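PDB 5LFZ: ArCE4A from Arthrobacter sp. AW19M34-1, which probably removes acetyl groups from N-acetylglucosamine-containing polysaccharides, acting as a metal-dependent deacetylase of carbohydrate esterase family 4. Local coordinates for residues P135-L140 and F209-A214; T39-D44 and I175-V180; I159-A164 and V187-D192; S81-H86 and E98-W103. One frame throughout, in Å; residues are numbered along the deposited sequence.

Overall arrangement
From the N terminus, residues 39-44 open contact 2. Contact 4 opens and closes next, joining the segment 81-86, which leaves strand 78-81, to helix 94-112; it is nested inside contact 2. Residues 135-140 then open contact 1, and 159-164 open contact 3. Contact 2 closes at 175-180, contact 3 at 187-192 and contact 1 at 209-214. Contact 2 therefore crosses contacts 1 and 3, while contact 3 is nested inside contact 1. Contact 2 ties helix 39-48, and contact 3 helix 153-163, to helix 177-192. Contacts 1 and 4 touch through Pro135 and Val101. Contact 4 holds two nickel ligands, and contact 1 ties down the C-terminal part of the chain.

Contact 1 of 4, residues P135-L140 and F209-A214; sequences PYPLVL and FKPAKA
The Phe209 ring carries Pro137 on one face and Val139 at its edge. Pro137 CB sits 3.5 Å above the ring plane, offset toward the rim, and makes a CH-pi contact. The closest ring atom is Phe209 CZ, which Val139 CG2 also approaches, in the plane of the ring, at 3.7 Å. Phe209 CG is anti to its backbone N (chi1 -167°), which brings it to 4.2 Å from Pro137 CG. The Phe209 ring also stacks on Phe204 and meets Tyr215 at a steep angle. The Tyr136 ring has Pro135 CG over the centre of one face, and its OH is hydrogen-bonded to Asp105.

Two backbone bonds join the segments. Leu138 N donates to Lys213 O at 2.6 Å. Ala212 N donates to Tyr136 O at 3.1 Å. Next to the Ala212 bond, Pro211 CA rests against the Tyr136 carbonyl. Ala214 CA adds a short CH...O contact to Leu138 O, at 3.2 Å.

Beyond the Leu138-Lys213 bond the packing is apolar. Ala214 CB lies 4.0 Å from Leu138 CB and 3.6 Å from Leu140 CD2, and Leu138 CD1 reaches toward Ala212 CA. Leu138 and Ala214 point to the same face of the small sheet.

Lys210 to Lys213 form a type II beta turn, with Pro211 and Ala212 at its two central positions. The turn leads into a parallel bridge between Leu138 and Ala214. This two-stranded parallel pairing, separate from the main sheet, fastens the C-terminal part of the chain to the segment 135-140.

Contact 2 of 4, residues T39-D44 and I175-V180; sequences TNRLLD and IHESSV
Glu177 OE2 is gripped by both terminal nitrogens of Arg41. The stronger bond comes from Arg41 NH1, at 2.6 Å to Glu177 OE2 and moderately bent. The second comes from Arg41 NH2, at 3.0 Å to the same oxygen, and is weak. Together they make a salt bridge of a forked kind: one oxygen faces two N-H groups. Arg41 NH1 meets OE2 on its anti side, tilted out of the carboxylate plane. The guanidinium and carboxylate planes are 81° apart, so the groups are nearly perpendicular and do not form the coplanar, two-oxygen pairing.

The side chains bend to meet. The Glu177 chain turns at chi2 (132°), which sets where its CD lies. The Arg41 chain turns at chi3 (67°), which sets where its NE lies.

Val180 packs against the Arg41 side chain next to this bridge. Its CG1 touches Arg41 NE and Arg41 CB, each at 3.9 Å, and Arg41 runs across it at about a right angle. Val180 CG2 lies 4.2 Å from Leu42 N. Leu42 CD1 reaches the carbonyl Ser179 O at 4.2 Å, and Leu42 also packs on Phe55 of strand 54-57. Tyr38 borders both Glu177 and Val180, and Ser179 OG is hydrogen-bonded to His173 O.

The contact thus joins the start of helix 39-48 to the first turn of the helix that runs on to 192. Its apolar part is buried around Leu42 and Val180. The charges sit at the outer edge, on the exposed Arg41 and the partly exposed Glu177. There they offset each other, and solvent probably weakens the attraction.

Contact 3 of 4, residues I159-A164 and V187-D192; sequences IALEEA and VSKLHD
Two successive helices of the distorted (beta/alpha) barrel of the NodB homology domain, 153-163 and 177-192, linked through strand 168-173, meet here nearly parallel, and Leu161 fits between them against Lys189 and Leu190. The axes of the short helical segments come within 9.8 Å, with their directions only 11° apart.

Leu161 does most of the touching. Its CG is anti to the backbone N (chi1 179°). From there the two methyls take different partners. Leu161 CD1 presses on the backbone of the other helix, 3.6 Å from Lys189 O. Leu161 CD2 lies against the aliphatic part of Lys189, 3.7 Å from Lys189 CD and 3.9 Å from Lys189 CB. The two side chains cross at about a right angle. The Lys189 chain then carries its amino end off from Leu161.

Leu190 is the second point of contact. Leu190 CD2 lies 4.2 Å from Leu161 CD1 and 4.2 Å from Ala164 CB, so one methyl touches both residues. It also comes 4.3 Å from Ala160 O. Ala160 and Ala164, one turn apart, both direct their CB atoms toward the facing helix. Ala164 is the first residue past the end of helical geometry. All these contacts are apolar or van der Waals in kind.

Strand 168-173 comes between the two helices in the chain and runs beneath them. Its Ile170 touches Ala160 on one side of the pair and Leu190 on the other. Leu190 packs further on Leu29 of strand 26-32 and on Leu197 of strand 196-197, while Ala160 meets Thr145.

Contact 4 of 4, residues S81-H86 and E98-W103; sequences SHTFDH and EHEVQW. With NI (nickel (II) ion), chain B.
Glu100 reaches from helix 94-112 into the segment 81-86, which leaves strand 78-81, and binds the backbone of Phe84 and Asp85, between the two nickel ligands His82 and His86. His82 NE2 and His86 NE2 each bind nickel at 2.1 Å. Three waters and Asp33 complete the site. In the second shell, His82 ND1 is hydrogen-bonded to Arg120 O; the His86 ring meets Tyr123 edge-to-face.

The loop holds its own shape first. Thr83 OG1 donates to His82 O at 2.5 Å, in the carbonyl plane and on a lone pair. Thr83 N donates to Ser81 OG, which closes an ST turn. A water links Ser81 OG to Val101 O of the helix.

Glu100 is the next layer. Its OE1 takes two backbone N-H groups: Phe84 N at 2.8 Å, nearly in line with the C-O bond, and Asp85 N at 3.2 Å, on the syn lone pair. The Glu100 chain bends at chi2 (-63°), which sets its CD. Glu100 OE2 lies 2.6 Å from Asp85 OD1, with the two carboxylate planes 60° apart.

Farther out, Trp103 turns its edge to the face of Phe84, with planes at 80°. Trp103 CB lies 3.5 Å from Phe84 CD2.

Glu100 is buried, and its OE1 receives two bonds from the loop, which probably helps to hold the backbone between the two ligands in place. Two carboxylate oxygens as close as those of Asp85 and Glu100 suggest that a proton lies on one of the acids. Such a proton would remove one charge and ease the repulsion between them.

Contact 1 of 4, residues P135-L140 and F209-A214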
# COMPACT_ATOMS: atom_id res chain seq x y z
N PRO A 135 13.44 -5.16 -8.09
CA PRO A 135 14.53 -4.73 -7.20
C PRO A 135 14.06 -4.41 -5.78
O PRO A 135 14.84 -3.85 -5.00
CB PRO A 135 15.06 -3.48 -7.90
CG PRO A 135 13.85 -2.89 -8.54
CD PRO A 135 12.97 -4.06 -8.95
N TYR A 136 12.82 -4.76 -5.47
CA TYR A 136 12.21 -4.45 -4.17
C TYR A 136 11.54 -5.70 -3.60
O TYR A 136 11.17 -6.60 -4.35
CB TYR A 136 11.16 -3.33 -4.30
CG TYR A 136 11.62 -2.14 -5.12
CD1 TYR A 136 12.72 -1.40 -4.73
CD2 TYR A 136 10.95 -1.75 -6.28
CE1 TYR A 136 13.15 -0.31 -5.46
CE2 TYR A 136 11.37 -0.66 -7.02
CZ TYR A 136 12.48 0.06 -6.60
OH TYR A 136 12.94 1.14 -7.32
N PRO A 137 11.37 -5.76 -2.27
CA PRO A 137 10.51 -6.82 -1.74
C PRO A 137 9.11 -6.72 -2.34
O PRO A 137 8.62 -5.61 -2.57
CB PRO A 137 10.48 -6.52 -0.23
CG PRO A 137 11.72 -5.70 0.03
CD PRO A 137 11.91 -4.89 -1.21
N LEU A 138 8.49 -7.86 -2.60
CA LEU A 138 7.11 -7.88 -3.05
C LEU A 138 6.20 -7.95 -1.84
O LEU A 138 6.29 -8.87 -1.03
CB LEU A 138 6.85 -9.06 -4.00
CG LEU A 138 7.43 -8.97 -5.41
CD1 LEU A 138 8.93 -9.24 -5.43
CD2 LEU A 138 6.71 -9.92 -6.35
N VAL A 139 5.31 -6.97 -1.70
CA VAL A 139 4.45 -6.92 -0.54
C VAL A 139 3.00 -7.23 -0.92
O VAL A 139 2.36 -6.47 -1.64
CB VAL A 139 4.52 -5.54 0.15
CG1 VAL A 139 3.61 -5.50 1.37
CG2 VAL A 139 5.98 -5.22 0.52
N LEU A 140 2.51 -8.37 -0.44
CA LEU A 140 1.12 -8.74 -0.65
C LEU A 140 0.32 -8.32 0.57
O LEU A 140 0.47 -7.19 1.05
CB LEU A 140 0.99 -10.24 -0.91
CG LEU A 140 1.48 -10.76 -2.27
CD1 LEU A 140 0.97 -9.90 -3.41
CD2 LEU A 140 2.98 -10.86 -2.32
N PHE A 209 13.89 -8.73 5.25
CA PHE A 209 12.97 -8.17 4.27
C PHE A 209 13.70 -7.84 2.98
O PHE A 209 14.23 -6.74 2.84
CB PHE A 209 12.31 -6.93 4.87
CG PHE A 209 11.12 -6.44 4.12
CD1 PHE A 209 10.11 -7.30 3.74
CD2 PHE A 209 11.00 -5.09 3.84
CE1 PHE A 209 9.01 -6.83 3.05
CE2 PHE A 209 9.90 -4.61 3.16
CZ PHE A 209 8.90 -5.48 2.77
N LYS A 210 13.75 -8.77 2.04
CA LYS A 210 14.69 -8.66 0.93
C LYS A 210 14.01 -8.60 -0.45
O LYS A 210 12.92 -9.15 -0.63
CB LYS A 210 15.70 -9.81 1.00
CG LYS A 210 17.15 -9.34 0.99
CD LYS A 210 18.06 -10.15 1.88
CE LYS A 210 19.24 -9.29 2.30
NZ LYS A 210 18.82 -7.89 2.59
N PRO A 211 14.65 -7.92 -1.42
CA PRO A 211 14.11 -7.81 -2.78
C PRO A 211 13.85 -9.15 -3.45
O PRO A 211 14.47 -10.15 -3.08
CB PRO A 211 15.20 -7.05 -3.54
CG PRO A 211 15.96 -6.33 -2.51
CD PRO A 211 15.93 -7.19 -1.29
N ALA A 212 12.94 -9.16 -4.43
CA ALA A 212 12.63 -10.34 -5.23
C ALA A 212 12.02 -11.48 -4.41
O ALA A 212 11.99 -12.62 -4.85
CB ALA A 212 13.87 -10.83 -5.96
N LYS A 213 11.54 -11.16 -3.21
CA LYS A 213 10.81 -12.11 -2.37
C LYS A 213 9.44 -11.54 -2.06
O LYS A 213 9.27 -10.32 -2.02
CB LYS A 213 11.56 -12.40 -1.07
CG LYS A 213 12.96 -12.97 -1.24
CD LYS A 213 12.93 -14.34 -1.87
CE LYS A 213 14.21 -15.10 -1.56
NZ LYS A 213 14.39 -16.33 -2.38
N ALA A 214 8.46 -12.41 -1.82
CA ALA A 214 7.10 -11.95 -1.52
C ALA A 214 6.74 -12.13 -0.04
O ALA A 214 7.07 -13.14 0.57
CB ALA A 214 6.10 -12.66 -2.41

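Contact 2 of 4, residues T39-D44 and I175-V180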
# COMPACT_ATOMS: atom_id res chain seq x y z
N THR A 39 -7.76 10.70 -2.85
CA THR A 39 -6.54 10.51 -2.08
C THR A 39 -6.30 11.62 -1.05
O THR A 39 -5.90 11.35 0.08
CB THR A 39 -5.32 10.42 -3.01
OG1 THR A 39 -5.56 9.40 -3.99
CG2 THR A 39 -4.07 10.05 -2.20
N ASN A 40 -6.56 12.86 -1.42
CA ASN A 40 -6.34 13.95 -0.47
C ASN A 40 -7.31 13.93 0.71
O ASN A 40 -6.92 14.23 1.84
CB ASN A 40 -6.39 15.28 -1.18
CG ASN A 40 -5.09 15.59 -1.88
OD1 ASN A 40 -4.13 16.03 -1.25
ND2 ASN A 40 -5.02 15.31 -3.17
N ARG A 41 -8.57 13.56 0.46
CA ARG A 41 -9.52 13.40 1.55
C ARG A 41 -9.07 12.26 2.46
O ARG A 41 -9.19 12.34 3.68
CB ARG A 41 -10.93 13.13 1.01
CG ARG A 41 -11.59 14.36 0.42
CD ARG A 41 -12.76 14.00 -0.47
NE ARG A 41 -13.86 13.42 0.29
CZ ARG A 41 -14.90 12.81 -0.27
NH1 ARG A 41 -14.97 12.71 -1.59
NH2 ARG A 41 -15.86 12.30 0.49
N LEU A 42 -8.54 11.21 1.84
CA LEU A 42 -8.01 10.07 2.57
C LEU A 42 -6.84 10.51 3.46
O LEU A 42 -6.77 10.15 4.63
CB LEU A 42 -7.58 9.00 1.57
CG LEU A 42 -7.05 7.66 2.05
CD1 LEU A 42 -7.90 7.18 3.18
CD2 LEU A 42 -7.08 6.66 0.90
N LEU A 43 -5.95 11.32 2.90
CA LEU A 43 -4.80 11.82 3.65
C LEU A 43 -5.25 12.75 4.77
O LEU A 43 -4.65 12.77 5.84
CB LEU A 43 -3.83 12.53 2.71
CG LEU A 43 -3.03 11.66 1.76
CD1 LEU A 43 -2.36 12.52 0.71
CD2 LEU A 43 -1.98 10.86 2.52
N ASP A 44 -6.30 13.53 4.50
CA ASP A 44 -6.86 14.41 5.51
C ASP A 44 -7.35 13.60 6.71
O ASP A 44 -7.06 13.93 7.86
CB ASP A 44 -8.01 15.25 4.94
CG ASP A 44 -7.53 16.34 4.00
OD1 ASP A 44 -6.32 16.65 3.98
OD2 ASP A 44 -8.38 16.91 3.28
N ILE A 175 -9.53 4.13 -4.82
CA ILE A 175 -10.15 4.35 -6.13
C ILE A 175 -11.57 4.85 -5.99
O ILE A 175 -12.22 5.17 -6.97
CB ILE A 175 -10.19 3.06 -6.99
CG1 ILE A 175 -10.94 1.94 -6.27
CG2 ILE A 175 -8.81 2.61 -7.32
CD1 ILE A 175 -11.26 0.73 -7.14
N HIS A 176 -12.06 4.90 -4.76
CA HIS A 176 -13.49 5.03 -4.54
C HIS A 176 -13.79 5.69 -3.21
O HIS A 176 -12.97 5.66 -2.29
CB HIS A 176 -14.14 3.64 -4.70
CG HIS A 176 -13.57 2.60 -3.79
ND1 HIS A 176 -14.34 1.84 -2.94
CD2 HIS A 176 -12.28 2.28 -3.52
CE1 HIS A 176 -13.55 1.02 -2.26
NE2 HIS A 176 -12.30 1.28 -2.57
N GLU A 177 -14.95 6.33 -3.13
CA GLU A 177 -15.33 7.12 -1.96
C GLU A 177 -15.40 6.29 -0.68
O GLU A 177 -15.17 6.80 0.41
CB GLU A 177 -16.69 7.80 -2.19
CG GLU A 177 -17.13 8.66 -1.01
CD GLU A 177 -17.59 10.03 -1.42
OE1 GLU A 177 -18.80 10.32 -1.25
OE2 GLU A 177 -16.76 10.82 -1.92
N SER A 178 -15.69 5.00 -0.81
CA SER A 178 -15.92 4.20 0.38
C SER A 178 -14.66 4.09 1.25
O SER A 178 -14.77 3.98 2.46
CB SER A 178 -16.45 2.81 0.02
OG SER A 178 -15.61 2.13 -0.88
N SER A 179 -13.48 4.17 0.65
CA SER A 179 -12.26 4.17 1.46
C SER A 179 -12.15 5.44 2.32
O SER A 179 -11.73 5.37 3.48
CB SER A 179 -11.04 4.02 0.57
OG SER A 179 -11.05 2.74 -0.04
N VAL A 180 -12.52 6.58 1.75
CA VAL A 180 -12.57 7.83 2.50
C VAL A 180 -13.52 7.72 3.68
O VAL A 180 -13.19 8.12 4.80
CB VAL A 180 -13.00 9.00 1.60
CG1 VAL A 180 -13.14 10.27 2.43
CG2 VAL A 180 -11.98 9.21 0.49

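Contact 3 of 4, residues I159-A164 and V187-D192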
# COMPACT_ATOMS: atom_id res chain seq x y z
N ILE A 159 -14.49 -6.27 7.81
CA ILE A 159 -13.51 -7.28 7.42
C ILE A 159 -12.12 -6.94 7.92
O ILE A 159 -11.41 -7.81 8.43
CB ILE A 159 -13.49 -7.47 5.88
CG1 ILE A 159 -14.83 -8.03 5.41
CG2 ILE A 159 -12.35 -8.40 5.46
CD1 ILE A 159 -14.98 -8.11 3.90
N ALA A 160 -11.72 -5.68 7.79
CA ALA A 160 -10.42 -5.25 8.27
C ALA A 160 -10.29 -5.48 9.78
O ALA A 160 -9.29 -6.01 10.24
CB ALA A 160 -10.18 -3.79 7.93
N LEU A 161 -11.31 -5.08 10.53
CA LEU A 161 -11.27 -5.19 11.98
C LEU A 161 -11.24 -6.64 12.45
O LEU A 161 -10.44 -7.02 13.31
CB LEU A 161 -12.46 -4.47 12.61
CG LEU A 161 -12.54 -4.54 14.14
CD1 LEU A 161 -11.31 -3.90 14.77
CD2 LEU A 161 -13.82 -3.89 14.65
N GLU A 162 -12.13 -7.45 11.89
CA GLU A 162 -12.34 -8.80 12.39
C GLU A 162 -11.30 -9.80 11.92
O GLU A 162 -11.09 -10.82 12.57
CB GLU A 162 -13.74 -9.30 12.01
CG GLU A 162 -14.87 -8.52 12.64
CD GLU A 162 -16.23 -9.13 12.35
OE1 GLU A 162 -16.32 -10.00 11.46
OE2 GLU A 162 -17.21 -8.73 13.01
N GLU A 163 -10.64 -9.52 10.80
CA GLU A 163 -9.64 -10.44 10.27
C GLU A 163 -8.21 -10.04 10.59
O GLU A 163 -7.29 -10.85 10.49
CB GLU A 163 -9.79 -10.58 8.75
CG GLU A 163 -11.03 -11.35 8.31
CD GLU A 163 -11.05 -11.62 6.82
OE1 GLU A 163 -9.99 -11.46 6.18
OE2 GLU A 163 -12.11 -12.01 6.29
N ALA A 164 -8.01 -8.78 10.98
CA ALA A 164 -6.68 -8.30 11.33
C ALA A 164 -6.15 -9.03 12.55
O ALA A 164 -6.91 -9.39 13.45
CB ALA A 164 -6.68 -6.80 11.57
N VAL A 187 -9.76 3.27 11.54
CA VAL A 187 -8.67 3.64 12.43
C VAL A 187 -9.11 3.60 13.89
O VAL A 187 -8.42 3.03 14.74
CB VAL A 187 -8.13 5.04 12.09
CG1 VAL A 187 -7.09 5.47 13.11
CG2 VAL A 187 -7.54 5.05 10.70
N SER A 188 -10.27 4.19 14.17
CA SER A 188 -10.80 4.21 15.53
C SER A 188 -10.94 2.80 16.09
O SER A 188 -10.52 2.51 17.21
CB SER A 188 -12.16 4.91 15.58
OG SER A 188 -12.01 6.29 15.28
N LYS A 189 -11.53 1.91 15.29
CA LYS A 189 -11.77 0.55 15.74
C LYS A 189 -10.48 -0.27 15.87
O LYS A 189 -10.35 -1.07 16.79
CB LYS A 189 -12.75 -0.16 14.81
CG LYS A 189 -14.20 0.24 15.07
CD LYS A 189 -15.17 -0.45 14.12
CE LYS A 189 -16.61 -0.07 14.44
NZ LYS A 189 -17.05 -0.62 15.75
N LEU A 190 -9.52 -0.06 14.97
CA LEU A 190 -8.26 -0.78 15.08
C LEU A 190 -7.49 -0.32 16.32
O LEU A 190 -6.91 -1.13 17.05
CB LEU A 190 -7.40 -0.60 13.82
CG LEU A 190 -7.89 -1.40 12.61
CD1 LEU A 190 -7.14 -0.97 11.36
CD2 LEU A 190 -7.74 -2.90 12.85
N HIS A 191 -7.51 0.99 16.59
CA HIS A 191 -6.94 1.51 17.82
C HIS A 191 -7.64 0.93 19.05
O HIS A 191 -6.99 0.50 20.00
CB HIS A 191 -7.02 3.03 17.86
CG HIS A 191 -5.97 3.72 17.06
ND1 HIS A 191 -6.06 5.04 16.68
CD2 HIS A 191 -4.79 3.26 16.57
CE1 HIS A 191 -4.98 5.37 16.00
NE2 HIS A 191 -4.19 4.31 15.91
N ASP A 192 -8.97 0.92 19.02
CA ASP A 192 -9.73 0.43 20.16
C ASP A 192 -9.50 -1.07 20.35
O ASP A 192 -9.65 -1.59 21.45
CB ASP A 192 -11.22 0.72 19.96
CG ASP A 192 -12.02 0.48 21.22
OD1 ASP A 192 -11.49 0.72 22.32
OD2 ASP A 192 -13.19 0.06 21.11

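Contact 4 of 4, residues S81-H86 and E98-W103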
# COMPACT_ATOMS: atom_id res chain seq x y z
N SER A 81 5.44 0.89 -5.08
CA SER A 81 5.09 0.78 -6.49
C SER A 81 3.98 -0.25 -6.71
O SER A 81 4.00 -1.33 -6.11
CB SER A 81 6.32 0.39 -7.32
OG SER A 81 5.95 0.07 -8.65
N HIS A 82 3.02 0.08 -7.57
CA HIS A 82 1.99 -0.86 -7.99
C HIS A 82 2.08 -1.12 -9.50
O HIS A 82 1.10 -1.52 -10.12
CB HIS A 82 0.59 -0.33 -7.62
CG HIS A 82 -0.47 -1.38 -7.52
ND1 HIS A 82 -0.23 -2.68 -7.12
CD2 HIS A 82 -1.81 -1.30 -7.74
CE1 HIS A 82 -1.37 -3.35 -7.11
NE2 HIS A 82 -2.34 -2.54 -7.48
N THR A 83 3.29 -0.91 -10.05
CA THR A 83 3.59 -0.87 -11.50
C THR A 83 2.96 0.36 -12.17
O THR A 83 2.36 1.21 -11.51
CB THR A 83 3.16 -2.14 -12.26
OG1 THR A 83 1.74 -2.15 -12.48
CG2 THR A 83 3.59 -3.41 -11.52
N PHE A 84 3.13 0.46 -13.49
CA PHE A 84 2.78 1.70 -14.18
C PHE A 84 1.32 1.72 -14.62
O PHE A 84 0.61 2.68 -14.35
CB PHE A 84 3.68 1.93 -15.39
CG PHE A 84 3.57 3.32 -15.95
CD1 PHE A 84 2.76 3.57 -17.05
CD2 PHE A 84 4.24 4.37 -15.36
CE1 PHE A 84 2.65 4.85 -17.56
CE2 PHE A 84 4.14 5.66 -15.87
CZ PHE A 84 3.34 5.90 -16.97
N ASP A 85 0.89 0.67 -15.31
CA ASP A 85 -0.47 0.65 -15.84
C ASP A 85 -1.27 -0.57 -15.38
O ASP A 85 -2.19 -1.01 -16.07
CB ASP A 85 -0.44 0.73 -17.36
CG ASP A 85 0.59 -0.19 -17.95
OD1 ASP A 85 0.70 -1.33 -17.44
OD2 ASP A 85 1.30 0.21 -18.90
N HIS A 86 -0.89 -1.12 -14.23
CA HIS A 86 -1.65 -2.16 -13.53
C HIS A 86 -1.80 -3.45 -14.33
O HIS A 86 -2.86 -4.08 -14.32
CB HIS A 86 -3.04 -1.65 -13.13
CG HIS A 86 -3.61 -2.35 -11.93
ND1 HIS A 86 -4.33 -3.52 -12.02
CD2 HIS A 86 -3.55 -2.05 -10.61
CE1 HIS A 86 -4.70 -3.91 -10.82
NE2 HIS A 86 -4.24 -3.03 -9.94
N GLU A 98 10.50 -4.71 -16.88
CA GLU A 98 11.43 -3.59 -16.72
C GLU A 98 10.73 -2.24 -16.87
O GLU A 98 10.94 -1.33 -16.07
CB GLU A 98 12.57 -3.66 -17.75
CG GLU A 98 13.62 -4.71 -17.46
CD GLU A 98 14.66 -4.80 -18.57
OE1 GLU A 98 14.69 -3.89 -19.43
OE2 GLU A 98 15.44 -5.77 -18.58
N HIS A 99 9.90 -2.12 -17.90
CA HIS A 99 9.14 -0.90 -18.14
C HIS A 99 8.22 -0.58 -16.96
O HIS A 99 8.20 0.54 -16.47
CB HIS A 99 8.32 -1.01 -19.42
CG HIS A 99 9.15 -1.11 -20.66
ND1 HIS A 99 10.43 -0.60 -20.74
CD2 HIS A 99 8.90 -1.67 -21.87
CE1 HIS A 99 10.92 -0.84 -21.94
NE2 HIS A 99 10.01 -1.48 -22.65
N GLU A 100 7.45 -1.57 -16.52
CA GLU A 100 6.51 -1.37 -15.42
C GLU A 100 7.20 -0.86 -14.16
O GLU A 100 6.70 0.03 -13.48
CB GLU A 100 5.76 -2.66 -15.11
CG GLU A 100 4.82 -3.13 -16.21
CD GLU A 100 3.70 -2.15 -16.49
OE1 GLU A 100 3.33 -1.39 -15.57
OE2 GLU A 100 3.19 -2.14 -17.63
N VAL A 101 8.35 -1.44 -13.84
CA VAL A 101 9.12 -1.00 -12.68
C VAL A 101 9.72 0.39 -12.90
O VAL A 101 9.49 1.32 -12.12
CB VAL A 101 10.24 -2.00 -12.34
CG1 VAL A 101 11.18 -1.42 -11.30
CG2 VAL A 101 9.65 -3.34 -11.88
N GLN A 102 10.49 0.52 -13.97
CA GLN A 102 11.27 1.73 -14.20
C GLN A 102 10.42 2.96 -14.51
O GLN A 102 10.75 4.06 -14.08
CB GLN A 102 12.27 1.51 -15.32
CG GLN A 102 13.33 0.49 -14.97
CD GLN A 102 14.31 0.28 -16.10
OE1 GLN A 102 14.36 1.06 -17.04
NE2 GLN A 102 15.09 -0.80 -16.01
N TRP A 103 9.32 2.78 -15.25
CA TRP A 103 8.45 3.91 -15.55
C TRP A 103 7.77 4.42 -14.29
O TRP A 103 7.54 5.62 -14.15
CB TRP A 103 7.39 3.54 -16.58
CG TRP A 103 7.92 3.23 -17.94
CD1 TRP A 103 9.18 3.45 -18.40
CD2 TRP A 103 7.19 2.63 -19.02
NE1 TRP A 103 9.29 3.03 -19.71
CE2 TRP A 103 8.08 2.52 -20.11
CE3 TRP A 103 5.88 2.18 -19.17
CZ2 TRP A 103 7.70 1.97 -21.33
CZ3 TRP A 103 5.50 1.63 -20.39
CH2 TRP A 103 6.41 1.54 -21.45
NI NI B . -4.36 -2.88 -7.88
O HOH W 1 8.56 0.61 -9.56
O HOH W 2 -4.79 -3.71 -6.18
O HOH W 3 -4.13 -5.01 -7.85
O HOH W 4 -6.42 -3.21 -8.09